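Local coordinates for variable region-containing chitin-binding protein 3 (Branchiostoma floridae, PDB 1XT5), which probably binds chitin and may hydrolyse it as a whole protein, this piece being its immunoglobulin V-set domain, part of an innate immune-type receptor of amphioxus, at residues I39-G44 with K52-N57; A45-S50 with R106-V111; V14-G19 with T97-Q102; T21-C26 with A91-L96. One frame throughout, in Å; residues are numbered along the deposited sequence. Where two conformers were deposited one is given.

Interaction 1: residues I39-G44 with K52-N57; sequences ISWLKG and KVFKGN
Ile39, Trp41 and Phe54 bury the most surface where strand 39-44 runs antiparallel to 52-57, the C and C' strands of the V-set domain. All three side chains lie on one face of the sheet, turned into the sandwich. Ile39 puts its CG2 4.3 Å from Phe54 CE2, at the edge of the phenyl ring and near its plane. Trp41 meets Phe54 through their first carbons, CB to CB at 4.2 Å. From there the indole leads away from strand 52-57: CG lies beside the backbone N and anti to the carbonyl carbon (chi1 -80°), and its NE1 is hydrogen-bonded to Pro92 O, in the turn before strand 94-96 of the opposing sheet. Phe54 CD2 comes to the edge of the indole, near its plane.

The backbone is regular at Ile39, whose N and O both pair with Gly56; the bond from Ile39 N to Gly56 O is 2.8 Å and nearly straight at 170°. Trp41 N likewise donates to Phe54 O. At Trp41 O the ladder slips by one residue in a classic beta bulge: Val53 N at 2.9 Å and Phe54 N at a longer 3.3 Å both donate to it, from the same face of the carbonyl plane. From the bulge itself, Val53 CG2 packs on Lys43 CB at 3.8 Å. On the outer face Leu42 and Lys52 lie side by side, CD2 of the leucine 4.2 Å from CG of the lysine. One carbonyl thus serves two amides, which keeps both N-H groups of the bulge bonded while the inward face carries apolar contacts of Ile39, Trp41 and Phe54.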
# COMPACT_ATOMS: atom_id res chain seq x y z
N ILE A 39 -4.72 -2.36 4.63
CA ILE A 39 -3.63 -1.97 3.74
C ILE A 39 -3.25 -0.56 4.03
O ILE A 39 -4.12 0.33 4.08
CB ILE A 39 -4.12 -2.06 2.25
CG1 ILE A 39 -4.37 -3.49 1.80
CG2 ILE A 39 -3.20 -1.32 1.29
CD1 ILE A 39 -5.28 -4.42 2.54
N SER A 40 -1.95 -0.30 4.18
CA SER A 40 -1.42 1.03 4.31
C SER A 40 -0.27 1.22 3.33
O SER A 40 0.59 0.36 3.21
CB SER A 40 -0.87 1.27 5.72
OG SER A 40 -1.83 1.04 6.71
N TRP A 41 -0.28 2.33 2.61
CA TRP A 41 0.90 2.79 1.86
C TRP A 41 1.43 3.98 2.62
O TRP A 41 0.70 4.93 2.95
CB TRP A 41 0.53 3.15 0.44
CG TRP A 41 0.38 2.01 -0.49
CD1 TRP A 41 -0.74 1.32 -0.83
CD2 TRP A 41 1.48 1.38 -1.23
NE1 TRP A 41 -0.44 0.32 -1.72
CE2 TRP A 41 0.89 0.35 -1.99
CE3 TRP A 41 2.85 1.64 -1.32
CZ2 TRP A 41 1.67 -0.43 -2.86
CZ3 TRP A 41 3.61 0.86 -2.17
CH2 TRP A 41 3.03 -0.16 -2.94
N LEU A 42 2.73 3.92 2.94
CA LEU A 42 3.39 4.82 3.84
C LEU A 42 4.67 5.31 3.16
O LEU A 42 5.47 4.46 2.75
CB LEU A 42 3.73 4.09 5.14
CG LEU A 42 2.54 3.47 5.88
CD1 LEU A 42 2.99 2.48 6.94
CD2 LEU A 42 1.62 4.52 6.45
N LYS A 43 4.89 6.61 3.07
CA LYS A 43 6.09 7.12 2.38
C LYS A 43 7.11 7.56 3.40
O LYS A 43 6.83 8.41 4.25
CB LYS A 43 5.73 8.31 1.48
CG LYS A 43 6.93 8.78 0.65
CD LYS A 43 6.55 10.05 -0.10
CE LYS A 43 7.63 10.45 -1.05
NZ LYS A 43 8.81 10.96 -0.40
N GLY A 44 8.30 6.98 3.35
CA GLY A 44 9.38 7.38 4.24
C GLY A 44 10.44 6.29 4.32
O GLY A 44 10.41 5.28 3.64
N LYS A 52 1.47 9.13 5.82
CA LYS A 52 0.43 8.33 5.19
C LYS A 52 0.19 8.74 3.78
O LYS A 52 -0.01 9.92 3.47
CB LYS A 52 -0.88 8.45 6.01
CG LYS A 52 -0.79 7.81 7.37
CD LYS A 52 -2.06 8.19 8.15
CE LYS A 52 -3.21 7.29 7.79
NZ LYS A 52 -4.29 7.26 8.81
N VAL A 53 0.09 7.74 2.89
CA VAL A 53 -0.32 7.94 1.50
C VAL A 53 -1.78 7.48 1.31
O VAL A 53 -2.62 8.18 0.78
CB VAL A 53 0.63 7.25 0.53
CG1 VAL A 53 0.17 7.39 -0.89
CG2 VAL A 53 2.05 7.78 0.75
N PHE A 54 -2.04 6.25 1.72
CA PHE A 54 -3.28 5.57 1.51
C PHE A 54 -3.51 4.60 2.66
O PHE A 54 -2.58 3.96 3.13
CB PHE A 54 -3.26 4.82 0.17
CG PHE A 54 -4.51 4.00 -0.12
CD1 PHE A 54 -5.55 4.57 -0.85
CD2 PHE A 54 -4.63 2.69 0.34
CE1 PHE A 54 -6.71 3.83 -1.08
CE2 PHE A 54 -5.80 1.96 0.14
CZ PHE A 54 -6.80 2.57 -0.59
N LYS A 55 -4.78 4.41 3.01
CA LYS A 55 -5.18 3.35 3.92
C LYS A 55 -6.52 2.78 3.41
O LYS A 55 -7.38 3.55 2.94
CB LYS A 55 -5.29 3.80 5.37
CG LYS A 55 -5.42 2.73 6.44
CD LYS A 55 -5.43 3.29 7.84
CE LYS A 55 -5.57 2.23 8.90
NZ LYS A 55 -5.57 2.82 10.28
N GLY A 56 -6.72 1.49 3.56
CA GLY A 56 -7.99 0.91 3.21
C GLY A 56 -8.18 -0.47 3.76
O GLY A 56 -7.23 -1.16 4.12
N ASN A 57 -9.44 -0.91 3.77
CA ASN A 57 -9.76 -2.26 4.14
C ASN A 57 -11.14 -2.62 3.59
O ASN A 57 -12.02 -1.77 3.55
CB ASN A 57 -9.77 -2.51 5.66
CG ASN A 57 -10.69 -1.61 6.45
OD1 ASN A 57 -10.36 -0.51 6.87
ND2 ASN A 57 -11.92 -2.09 6.69

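Interaction 2: residues A45-S50 with R106-V111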
# COMPACT_ATOMS: atom_id res chain seq x y z
N ALA A 45 11.38 6.54 5.22
CA ALA A 45 12.49 5.61 5.40
C ALA A 45 12.05 4.21 5.86
O ALA A 45 12.67 3.22 5.47
CB ALA A 45 13.50 6.19 6.38
N SER A 46 11.02 4.20 6.72
CA SER A 46 10.56 2.93 7.27
C SER A 46 9.05 3.04 7.52
O SER A 46 8.55 4.17 7.51
CB SER A 46 11.29 2.56 8.56
OG SER A 46 10.97 3.50 9.58
N PRO A 47 8.38 1.95 7.75
CA PRO A 47 6.92 2.04 7.96
C PRO A 47 6.57 2.98 9.08
O PRO A 47 5.55 3.69 8.99
CB PRO A 47 6.49 0.61 8.29
CG PRO A 47 7.44 -0.22 7.46
CD PRO A 47 8.76 0.52 7.65
N ASP A 48 7.33 3.02 10.16
CA ASP A 48 6.98 3.86 11.29
C ASP A 48 7.49 5.28 11.05
O ASP A 48 6.91 6.27 11.53
CB ASP A 48 7.37 3.15 12.59
CG ASP A 48 6.51 1.96 12.99
OD1 ASP A 48 5.67 2.09 13.92
OD2 ASP A 48 6.64 0.81 12.43
N ARG A 49 8.54 5.50 10.28
CA ARG A 49 9.16 6.81 10.02
C ARG A 49 8.65 7.28 8.64
O ARG A 49 9.38 7.24 7.65
CB ARG A 49 10.66 6.75 10.09
CG ARG A 49 11.21 6.35 11.46
CD ARG A 49 12.70 6.58 11.49
NE ARG A 49 13.58 5.54 11.19
CZ ARG A 49 14.23 4.64 10.54
NH1 ARG A 49 13.80 4.59 9.27
NH2 ARG A 49 15.17 3.81 10.95
N SER A 50 7.38 7.64 8.63
CA SER A 50 6.70 7.81 7.37
C SER A 50 5.57 8.80 7.50
O SER A 50 5.16 9.22 8.57
CB SER A 50 6.16 6.46 6.86
OG SER A 50 5.13 6.03 7.75
N ARG A 106 10.51 6.57 -1.01
CA ARG A 106 10.33 5.18 -0.66
C ARG A 106 8.92 4.94 -0.14
O ARG A 106 8.50 5.59 0.83
CB ARG A 106 11.35 4.75 0.38
CG ARG A 106 11.33 3.25 0.68
CD ARG A 106 12.53 2.80 1.49
NE ARG A 106 13.79 3.07 0.81
CZ ARG A 106 14.40 2.29 -0.05
NH1 ARG A 106 13.85 1.16 -0.44
NH2 ARG A 106 15.56 2.63 -0.56
N TYR A 107 8.18 4.05 -0.78
CA TYR A 107 6.80 3.78 -0.49
C TYR A 107 6.67 2.36 0.04
O TYR A 107 7.00 1.39 -0.63
CB TYR A 107 5.96 3.95 -1.76
CG TYR A 107 5.84 5.37 -2.22
CD1 TYR A 107 6.84 6.01 -2.89
CD2 TYR A 107 4.69 6.12 -1.94
CE1 TYR A 107 6.75 7.33 -3.28
CE2 TYR A 107 4.55 7.43 -2.32
CZ TYR A 107 5.60 8.04 -3.02
OH TYR A 107 5.46 9.34 -3.39
N TRP A 108 6.17 2.24 1.26
CA TRP A 108 5.98 0.96 1.91
C TRP A 108 4.55 0.49 1.70
O TRP A 108 3.61 1.19 2.05
CB TRP A 108 6.24 1.10 3.42
CG TRP A 108 7.67 1.40 3.70
CD1 TRP A 108 8.26 2.64 3.71
CD2 TRP A 108 8.70 0.45 3.95
NE1 TRP A 108 9.60 2.52 3.96
CE2 TRP A 108 9.90 1.20 4.10
CE3 TRP A 108 8.77 -0.90 4.04
CZ2 TRP A 108 11.11 0.58 4.36
CZ3 TRP A 108 9.96 -1.53 4.29
CH2 TRP A 108 11.14 -0.78 4.46
N CYS A 109 4.43 -0.74 1.16
CA CYS A 109 3.17 -1.47 1.11
C CYS A 109 3.13 -2.34 2.37
O CYS A 109 3.91 -3.28 2.49
CB CYS A 109 3.12 -2.31 -0.14
SG CYS A 109 1.53 -3.19 -0.24
N GLN A 110 2.26 -1.98 3.29
CA GLN A 110 2.09 -2.67 4.55
C GLN A 110 0.71 -3.31 4.55
O GLN A 110 -0.29 -2.64 4.28
CB GLN A 110 2.24 -1.70 5.71
CG GLN A 110 2.03 -2.36 7.07
CD GLN A 110 2.22 -1.35 8.15
OE1 GLN A 110 3.33 -1.01 8.51
NE2 GLN A 110 1.14 -0.77 8.60
N VAL A 111 0.64 -4.59 4.91
CA VAL A 111 -0.62 -5.28 5.03
C VAL A 111 -0.63 -5.95 6.41
O VAL A 111 0.35 -6.61 6.80
CB VAL A 111 -0.85 -6.29 3.90
CG1 VAL A 111 -2.27 -6.88 3.98
CG2 VAL A 111 -0.63 -5.68 2.53
O HOH W 1 3.83 0.23 10.90
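Pro47 lies over one face of the Trp108 indole, its CD 3.7 Å from the centroid of the six-membered ring and 11° off the normal, a CH-pi contact. CG of the proline rests at 3.7 Å from Trp108 CE3, and the carbonyl carbon of Ser46 covers the same face nearer the rim. At the edge of the indole, near its plane, Ala45 O approaches CZ2 to 3.3 Å. Trp108 CG stands beside the backbone N (chi1 -67°), on the side of the strand facing the loop; the indole NE1 is hydrogen-bonded to Gly44 O.

In the V-set domain this is the C-C' turn closing over strand 105-112, the F strand, which carries Cys109 of the intersheet disulfide; Trp108, on the other side of the strand from that cysteine, also touches Ser126 of strand 122-132.

Polar links shape the turn itself. Ser46 OG accepts from Arg49 N at 3.2 Å, an ST motif, and Ser50 OG donates to Pro47 O at 2.7 Å from above the carbonyl plane. A water bridges the segments: it donates to Gln110 OE1 at 2.7 Å and, over a longer 3.3 Å, to Asp48 OD2. Gln110 reaches it with an extended chain, CG anti to the backbone N (chi1 178°), and the same OE1 lies 3.6 Å from Pro47 CB.

Interaction 3: residues V14-G19 with T97-Q102; sequences VEVHAG and THVHPQ
Val16 meets Val99 tip to tip, its CG1 3.8 Å from CG1 and 3.9 Å from CG2 of the other valine, so that a single methyl sits against both branches. That methyl takes the crowded position between the backbone N and the carbonyl carbon (chi1 71°), while CG2 of Val16 is anti to the N. Val99 is the one buried residue of the contact.

Next to this apolar pair the backbones are joined by one direct hydrogen bond. Gly19 N donates to Val99 O over 2.7 Å, with an angle of 159° at the hydrogen; the donor lies in the carbonyl plane, on a lone pair of Val99 O. Ala18 CA comes to 3.2 Å from the same oxygen in a CA-H...O contact, and Ala18 CB packs at 4.3 Å against Pro101 CD. The chain turns at Gly19 with a positive phi of 91°, a value that favours glycine. A water completes the join by donating to Gly19 O at 2.9 Å and accepting from His98 N. Within 97-102 the His100 ring bends back, its ND1 donating to His98 O at 2.7 Å; His100 N is bonded to Asp103 OD2.

The contact is a surface one at the end of the V-set sandwich where strand 13-17 leaves its sheet and the loop between strands 94-96 and 105-112 folds over. Val99, from the loop, also touches Val22 of strand 22-31 and Val131 of strand 122-132, one strand of each sheet, and Val16 reaches from strand 13-17 to the same Val22.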
# COMPACT_ATOMS: atom_id res chain seq x y z
N VAL A 14 10.46 1.82 -9.36
CA VAL A 14 9.69 2.27 -10.53
C VAL A 14 10.08 3.70 -10.81
O VAL A 14 10.43 4.44 -9.92
CB VAL A 14 8.17 2.13 -10.33
CG1 VAL A 14 7.81 0.66 -10.05
CG2 VAL A 14 7.63 3.00 -9.22
N GLU A 15 10.04 4.09 -12.07
CA GLU A 15 10.41 5.46 -12.49
C GLU A 15 9.26 6.04 -13.30
O GLU A 15 8.65 5.33 -14.12
CB GLU A 15 11.71 5.45 -13.25
CG GLU A 15 12.15 6.82 -13.69
CD GLU A 15 13.59 6.95 -14.17
OE1 GLU A 15 13.90 8.06 -14.65
OE2 GLU A 15 14.34 5.97 -14.09
N VAL A 16 9.03 7.34 -13.14
CA VAL A 16 8.09 8.08 -13.96
C VAL A 16 8.52 9.52 -14.07
O VAL A 16 9.24 10.04 -13.22
CB VAL A 16 6.70 8.03 -13.28
CG1 VAL A 16 6.62 8.87 -12.03
CG2 VAL A 16 5.63 8.43 -14.28
N HIS A 17 8.06 10.20 -15.12
CA HIS A 17 8.25 11.64 -15.22
C HIS A 17 7.28 12.36 -14.28
O HIS A 17 6.15 11.92 -14.10
CB HIS A 17 7.97 11.99 -16.70
CG HIS A 17 8.79 11.36 -17.78
ND1 HIS A 17 8.42 10.54 -18.81
CD2 HIS A 17 10.11 11.51 -17.97
CE1 HIS A 17 9.49 10.22 -19.56
NE2 HIS A 17 10.57 10.82 -19.05
N ALA A 18 7.68 13.53 -13.78
CA ALA A 18 6.77 14.36 -12.99
C ALA A 18 5.63 14.74 -13.92
O ALA A 18 5.82 15.05 -15.12
CB ALA A 18 7.47 15.54 -12.36
N GLY A 19 4.44 14.75 -13.36
CA GLY A 19 3.20 15.01 -14.01
C GLY A 19 2.57 13.73 -14.51
O GLY A 19 1.38 13.73 -14.84
N THR A 97 -1.24 9.57 -9.37
CA THR A 97 -1.36 10.44 -10.57
C THR A 97 -0.67 11.78 -10.28
O THR A 97 -0.37 12.13 -9.14
CB THR A 97 -2.81 10.71 -10.93
OG1 THR A 97 -3.43 11.38 -9.84
CG2 THR A 97 -3.54 9.44 -11.15
N HIS A 98 -0.47 12.53 -11.38
CA HIS A 98 0.07 13.90 -11.29
C HIS A 98 1.33 13.94 -10.41
O HIS A 98 1.42 14.73 -9.47
CB HIS A 98 -0.94 14.89 -10.77
CG HIS A 98 -2.12 14.96 -11.62
ND1 HIS A 98 -2.16 15.69 -12.78
CD2 HIS A 98 -3.34 14.39 -11.43
CE1 HIS A 98 -3.37 15.52 -13.29
NE2 HIS A 98 -4.13 14.77 -12.52
N VAL A 99 2.28 13.03 -10.69
CA VAL A 99 3.42 12.88 -9.82
C VAL A 99 4.22 14.17 -9.70
O VAL A 99 4.59 14.81 -10.67
CB VAL A 99 4.30 11.69 -10.30
CG1 VAL A 99 5.61 11.68 -9.61
CG2 VAL A 99 3.56 10.38 -10.11
N HIS A 100 4.48 14.56 -8.45
CA HIS A 100 5.23 15.79 -8.17
C HIS A 100 6.71 15.50 -8.03
O HIS A 100 7.10 14.40 -7.71
CB HIS A 100 4.75 16.41 -6.86
CG HIS A 100 3.38 16.99 -6.89
ND1 HIS A 100 2.29 16.36 -7.47
CD2 HIS A 100 2.92 18.17 -6.42
CE1 HIS A 100 1.23 17.17 -7.32
NE2 HIS A 100 1.58 18.29 -6.67
N PRO A 101 7.53 16.49 -8.27
CA PRO A 101 9.00 16.28 -8.06
C PRO A 101 9.34 15.61 -6.73
O PRO A 101 10.11 14.62 -6.62
CB PRO A 101 9.56 17.67 -8.20
CG PRO A 101 8.63 18.41 -9.09
CD PRO A 101 7.25 17.85 -8.74
N GLN A 102 8.70 16.07 -5.65
CA GLN A 102 9.03 15.53 -4.33
C GLN A 102 8.27 14.27 -4.01
O GLN A 102 8.46 13.80 -2.87
CB GLN A 102 8.72 16.58 -3.29
CG GLN A 102 9.61 17.80 -3.49
CD GLN A 102 11.04 17.58 -3.93
OE1 GLN A 102 11.54 17.88 -5.03
NE2 GLN A 102 11.79 17.02 -3.00
O HOH W 2 -0.84 12.03 -14.16

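Interaction 4: residues T21-C26 with A91-L96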
# COMPACT_ATOMS: atom_id res chain seq x y z
N THR A 21 1.62 9.43 -14.35
CA THR A 21 0.95 8.45 -13.53
C THR A 21 1.82 7.21 -13.41
O THR A 21 2.41 6.75 -14.40
CB THR A 21 -0.42 8.11 -14.10
OG1 THR A 21 -1.24 9.30 -14.09
CG2 THR A 21 -1.14 7.03 -13.29
N VAL A 22 1.95 6.67 -12.20
CA VAL A 22 2.77 5.53 -11.94
C VAL A 22 2.02 4.54 -11.06
O VAL A 22 1.18 4.91 -10.26
CB VAL A 22 4.12 5.94 -11.29
CG1 VAL A 22 3.89 6.53 -9.90
CG2 VAL A 22 5.19 4.89 -11.31
N GLU A 23 2.38 3.25 -11.20
CA GLU A 23 1.88 2.23 -10.32
C GLU A 23 3.03 1.52 -9.56
O GLU A 23 4.08 1.23 -10.18
CB GLU A 23 1.02 1.25 -11.07
CG GLU A 23 -0.24 1.92 -11.67
CD GLU A 23 -1.37 1.09 -12.15
OE1 GLU A 23 -1.25 -0.14 -12.02
OE2 GLU A 23 -2.33 1.72 -12.62
N LEU A 24 2.79 1.25 -8.31
CA LEU A 24 3.76 0.62 -7.43
C LEU A 24 3.16 -0.74 -7.04
O LEU A 24 2.25 -0.78 -6.22
CB LEU A 24 4.06 1.41 -6.18
CG LEU A 24 4.70 2.77 -6.46
CD1 LEU A 24 3.93 3.85 -7.11
CD2 LEU A 24 5.14 3.42 -5.12
N PRO A 25 3.58 -1.85 -7.67
CA PRO A 25 2.92 -3.12 -7.41
C PRO A 25 3.09 -3.63 -6.00
O PRO A 25 4.12 -3.49 -5.36
CB PRO A 25 3.58 -4.06 -8.45
CG PRO A 25 4.01 -3.15 -9.54
CD PRO A 25 4.52 -1.95 -8.81
N CYS A 26 2.06 -4.32 -5.52
CA CYS A 26 2.12 -4.98 -4.25
C CYS A 26 1.12 -6.15 -4.23
O CYS A 26 0.02 -6.00 -4.76
CB CYS A 26 1.77 -4.00 -3.13
SG CYS A 26 1.92 -4.77 -1.48
N ALA A 91 -5.03 -7.08 -3.83
CA ALA A 91 -3.81 -7.07 -4.67
C ALA A 91 -3.40 -5.60 -4.76
O ALA A 91 -3.61 -4.93 -5.77
CB ALA A 91 -4.11 -7.67 -6.03
N PRO A 92 -2.94 -5.03 -3.63
CA PRO A 92 -3.02 -3.59 -3.38
C PRO A 92 -1.95 -2.72 -4.01
O PRO A 92 -1.47 -1.74 -3.40
CB PRO A 92 -2.99 -3.53 -1.84
CG PRO A 92 -2.09 -4.70 -1.47
CD PRO A 92 -2.53 -5.78 -2.42
N THR A 93 -1.68 -2.91 -5.29
CA THR A 93 -0.91 -1.98 -6.08
C THR A 93 -1.46 -0.58 -5.94
O THR A 93 -2.67 -0.35 -6.05
CB THR A 93 -0.97 -2.43 -7.54
OG1 THR A 93 -0.34 -3.69 -7.60
CG2 THR A 93 -0.38 -1.42 -8.51
N LEU A 94 -0.54 0.37 -5.70
CA LEU A 94 -0.85 1.78 -5.58
C LEU A 94 -0.71 2.47 -6.94
O LEU A 94 0.29 2.28 -7.62
CB LEU A 94 0.15 2.41 -4.63
CG LEU A 94 0.03 3.93 -4.42
CD1 LEU A 94 -1.24 4.27 -3.67
CD2 LEU A 94 1.25 4.44 -3.66
N ARG A 95 -1.69 3.29 -7.29
CA ARG A 95 -1.63 4.19 -8.45
C ARG A 95 -1.52 5.61 -7.92
O ARG A 95 -2.32 6.04 -7.09
CB ARG A 95 -2.90 4.03 -9.29
CG ARG A 95 -2.91 4.89 -10.55
CD ARG A 95 -4.12 4.59 -11.40
NE ARG A 95 -4.35 5.29 -12.63
CZ ARG A 95 -5.08 6.40 -12.70
NH1 ARG A 95 -5.63 7.02 -11.65
NH2 ARG A 95 -5.21 6.94 -13.91
N LEU A 96 -0.53 6.35 -8.42
CA LEU A 96 -0.31 7.75 -8.07
C LEU A 96 -0.35 8.58 -9.32
O LEU A 96 0.41 8.32 -10.29
CB LEU A 96 0.99 7.85 -7.29
CG LEU A 96 1.24 9.22 -6.70
CD1 LEU A 96 0.21 9.57 -5.62
CD2 LEU A 96 2.67 9.26 -6.16
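Strands 22-24 and 94-96 run antiparallel, 156° between their directions, with Val22-Leu96 and Leu24-Leu94 as hydrogen-bonded pairs and Glu23-Arg95 as the non-hydrogen-bonded pair between them. These are the B and E strands of the immunoglobulin V-set sandwich. Leu96 N to Val22 O, at 2.9 Å, is the straightest of the four ladder bonds.

Val22, Leu24, Leu94 and Leu96 turn inward. Val22 and Leu96 lie side by side, pointing the same way, with CG1 of the valine 4.1 Å from CB of the leucine, and Leu24 and Leu94 extend the layer toward Trp41 of the other sheet.

On the outer face Glu23 and Arg95 cross with their flat groups 79° apart. Glu23 OE2 lies at the guanidinium edge, 4.1 Å from Arg95 NE, too far for a salt bridge, though the opposite charges probably still attract. It lies closer to Arg95 CD, at 3.6 Å. Thr21 CG2 covers one guanidinium face, 3.7 Å from NE.

Past the ladder, Pro92 centres an inverse gamma turn and packs its CG against Cys26 SG, the sulfur joined to Cys109. Thr93 then takes over the pairing with its side chain: OG1, beside its own backbone N, accepts from Cys26 N at 3.2 Å with an angle of 156° at the hydrogen.

How the interactions relate
All four contacts belong to one V-set domain. Interactions 1 and 2 share the six-stranded sheet, their centres 8 Å apart, where strands 38-44 and 105-112 are neighbours. Interaction 4 lies in the opposing sheet, 11 Å from interaction 1 and 14 Å from interaction 2; the Cys26-Cys109 disulfide ties it to the latter, and Trp41 of interaction 1 packs on Leu24 and Leu94. Interaction 3, at the end of the sandwich 13 Å from interaction 4, reaches the six-stranded sheet through edge strand 13-17. Along the chain, interaction 3 encloses 4, which encloses 1, while 2 crosses all three. Together they join strands of both sheets, 1 and 4 partly buried, 2 and 3 at the surface.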